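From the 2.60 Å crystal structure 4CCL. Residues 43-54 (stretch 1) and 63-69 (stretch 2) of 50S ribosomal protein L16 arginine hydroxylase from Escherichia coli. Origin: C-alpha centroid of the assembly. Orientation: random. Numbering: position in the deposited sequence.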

# COMPACT_ATOMS: atom_id res chain seq x y z
N LEU B 43 -24.58 7.34 28.15
CA LEU B 43 -23.65 7.58 27.06
C LEU B 43 -23.39 6.30 26.27
O LEU B 43 -23.14 6.34 25.07
CB LEU B 43 -22.33 8.15 27.60
CG LEU B 43 -21.75 9.35 26.85
CD1 LEU B 43 -21.18 8.93 25.51
CD2 LEU B 43 -22.81 10.43 26.68
N ALA B 44 -23.47 5.16 26.96
CA ALA B 44 -23.26 3.87 26.33
C ALA B 44 -24.50 3.43 25.56
O ALA B 44 -24.43 2.54 24.71
CB ALA B 44 -22.87 2.82 27.36
N MSE B 45 -25.63 4.04 25.87
CA MSE B 45 -26.86 3.76 25.13
C MSE B 45 -26.82 4.36 23.72
O MSE B 45 -27.52 3.90 22.82
CB MSE B 45 -28.08 4.26 25.90
CG MSE B 45 -28.29 3.54 27.21
SE MSE B 45 -29.82 4.18 28.23
CE MSE B 45 -29.66 3.00 29.77
N GLU B 46 -26.00 5.39 23.54
CA GLU B 46 -25.91 6.09 22.26
C GLU B 46 -25.26 5.21 21.19
O GLU B 46 -24.35 4.43 21.48
CB GLU B 46 -25.16 7.41 22.42
CG GLU B 46 -25.54 8.20 23.68
CD GLU B 46 -26.84 8.99 23.54
OE1 GLU B 46 -27.69 8.61 22.71
OE2 GLU B 46 -27.00 9.99 24.26
N SER B 47 -25.73 5.35 19.95
CA SER B 47 -25.32 4.45 18.87
C SER B 47 -24.00 4.80 18.19
O SER B 47 -23.41 3.97 17.50
CB SER B 47 -26.44 4.35 17.82
OG SER B 47 -26.77 5.62 17.30
N GLU B 48 -23.53 6.03 18.39
CA GLU B 48 -22.28 6.46 17.77
C GLU B 48 -21.08 6.16 18.66
O GLU B 48 -19.93 6.32 18.25
CB GLU B 48 -22.32 7.96 17.43
CG GLU B 48 -23.71 8.57 17.44
CD GLU B 48 -24.15 9.01 18.82
OE1 GLU B 48 -23.29 9.51 19.58
OE2 GLU B 48 -25.35 8.87 19.14
N VAL B 49 -21.36 5.72 19.88
CA VAL B 49 -20.32 5.40 20.85
C VAL B 49 -19.87 3.94 20.76
O VAL B 49 -20.68 3.04 20.53
CB VAL B 49 -20.83 5.68 22.29
CG1 VAL B 49 -19.71 5.51 23.30
CG2 VAL B 49 -21.41 7.08 22.37
N ASP B 50 -18.57 3.72 20.93
CA ASP B 50 -18.03 2.37 21.02
C ASP B 50 -18.02 1.98 22.49
O ASP B 50 -17.29 2.55 23.30
CB ASP B 50 -16.60 2.33 20.45
CG ASP B 50 -16.01 0.92 20.42
OD1 ASP B 50 -16.48 0.03 21.16
OD2 ASP B 50 -15.05 0.69 19.65
N SER B 51 -18.83 0.98 22.83
CA SER B 51 -18.91 0.49 24.20
C SER B 51 -19.09 -1.02 24.20
O SER B 51 -19.54 -1.61 23.22
CB SER B 51 -20.07 1.15 24.95
OG SER B 51 -21.31 0.86 24.34
N ARG B 52 -18.73 -1.65 25.32
CA ARG B 52 -18.90 -3.10 25.46
C ARG B 52 -19.08 -3.53 26.91
O ARG B 52 -18.60 -2.88 27.83
CB ARG B 52 -17.73 -3.84 24.81
CG ARG B 52 -16.35 -3.36 25.24
CD ARG B 52 -15.27 -3.89 24.31
NE ARG B 52 -14.46 -4.94 24.93
CZ ARG B 52 -13.54 -5.65 24.29
NH1 ARG B 52 -13.31 -5.42 23.00
NH2 ARG B 52 -12.85 -6.58 24.93
N LEU B 53 -19.77 -4.65 27.10
CA LEU B 53 -19.92 -5.28 28.40
C LEU B 53 -19.08 -6.54 28.45
O LEU B 53 -19.18 -7.40 27.58
CB LEU B 53 -21.38 -5.64 28.66
CG LEU B 53 -22.20 -4.70 29.55
CD1 LEU B 53 -23.57 -5.29 29.80
CD2 LEU B 53 -21.47 -4.44 30.85
N VAL B 54 -18.24 -6.63 29.48
CA VAL B 54 -17.45 -7.84 29.70
C VAL B 54 -17.85 -8.46 31.02
O VAL B 54 -17.67 -7.86 32.08
CB VAL B 54 -15.94 -7.54 29.70
CG1 VAL B 54 -15.16 -8.84 29.85
CG2 VAL B 54 -15.54 -6.81 28.43
N VAL B 63 -18.57 -11.51 26.14
CA VAL B 63 -18.36 -10.15 25.68
C VAL B 63 -19.48 -9.71 24.75
O VAL B 63 -19.73 -10.34 23.72
CB VAL B 63 -17.01 -10.00 24.95
CG1 VAL B 63 -16.90 -8.64 24.27
CG2 VAL B 63 -15.86 -10.21 25.92
N SER B 64 -20.16 -8.63 25.11
CA SER B 64 -21.26 -8.10 24.31
C SER B 64 -20.97 -6.68 23.85
O SER B 64 -20.62 -5.83 24.65
CB SER B 64 -22.56 -8.13 25.11
OG SER B 64 -23.55 -7.31 24.51
N HIS B 65 -21.11 -6.42 22.55
CA HIS B 65 -20.84 -5.09 22.03
C HIS B 65 -22.09 -4.20 22.01
O HIS B 65 -23.16 -4.63 21.59
CB HIS B 65 -20.20 -5.15 20.64
CG HIS B 65 -18.74 -4.84 20.64
ND1 HIS B 65 -17.78 -5.76 21.04
CD2 HIS B 65 -18.07 -3.73 20.29
CE1 HIS B 65 -16.59 -5.21 20.94
NE2 HIS B 65 -16.72 -3.98 20.48
N GLY B 66 -21.93 -2.96 22.46
CA GLY B 66 -23.03 -2.02 22.55
C GLY B 66 -23.42 -1.40 21.23
O GLY B 66 -22.84 -1.74 20.19
N PRO B 67 -24.39 -0.47 21.24
CA PRO B 67 -25.08 0.12 22.40
C PRO B 67 -26.08 -0.81 23.09
O PRO B 67 -26.25 -1.96 22.68
CB PRO B 67 -25.81 1.32 21.79
CG PRO B 67 -26.05 0.93 20.38
CD PRO B 67 -24.85 0.12 19.97
N PHE B 68 -26.74 -0.31 24.13
CA PHE B 68 -27.64 -1.11 24.95
C PHE B 68 -28.94 -0.37 25.26
O PHE B 68 -28.94 0.84 25.49
CB PHE B 68 -26.97 -1.48 26.27
CG PHE B 68 -25.57 -2.00 26.12
CD1 PHE B 68 -25.34 -3.30 25.72
CD2 PHE B 68 -24.48 -1.18 26.38
CE1 PHE B 68 -24.05 -3.78 25.58
CE2 PHE B 68 -23.19 -1.65 26.24
CZ PHE B 68 -22.97 -2.96 25.84
N GLU B 69 -30.05 -1.10 25.26
CA GLU B 69 -31.33 -0.54 25.71
C GLU B 69 -31.68 -0.89 27.16
O GLU B 69 -32.71 -0.44 27.67
CB GLU B 69 -32.46 -0.97 24.77

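Stretch 1 leaves a helix, passes through a loop and enters a strand that runs antiparallel to the strand of stretch 2. Leu43 lies too far away to take part. Ala44 is the first residue to touch. Its O accepts a CA-H...O contact from Pro67 CA at 3.4 Å. Its CB makes an apolar contact with Phe68 CD2 at 4.4 Å. Met45 is a selenomethionine. Its CA-to-CB bond points away from stretch 2 overall, but the base of the side chain still touches it, with Met45 CG 3.3 Å from Phe68 O. The backbone then passes along the proline ring: Pro67 CB lies 3.3 Å from Met45 O and 3.4 Å from Glu46 O. Ser47 extends this contact, with its CA 3.9 Å from Pro67 CG. The peptide bond before Pro67 is cis.

Glu48 and Val49 make no contact. Asp50 OD1 approaches His65 NE2 only to 4.1 Å, too far for a hydrogen bond. At Ser51 the backbone pairing begins: Gly66 N donates a hydrogen bond to Ser51 O at 2.8 Å, which carries the backbone pairing one residue past the strand of stretch 2. Ser51 OG sits 3.7 Å from Phe68 CE2. Gly66 has no side chain, and an ideal CB there would fall 2.4 Å from Ser51 OG, a clash.

Arg52 faces His65 in a non-hydrogen-bonded pair, their CA atoms 4.4 Å apart. Paired residues send their side chains to the same face of the sheet, so these two meet. Arg52 CB lies over the imidazole, 4.2 Å from the His65 ring centroid, in a CH-pi contact. Val63 CG1 covers one face of the Arg52 guanidinium.

Leu53 and Ser64 form the hydrogen-bonded pair. Leu53 N donates to Ser64 O at 2.8 Å, and Ser64 N donates to Leu53 O at 2.9 Å. Both bonds are nearly straight. The Leu53 side chain is on the other face from Arg52, and its CG meets Phe68 CZ at 4.2 Å. Val54 then pairs with Val63, an apolar contact with Val54 CG1 4.2 Å from Val63 CG2.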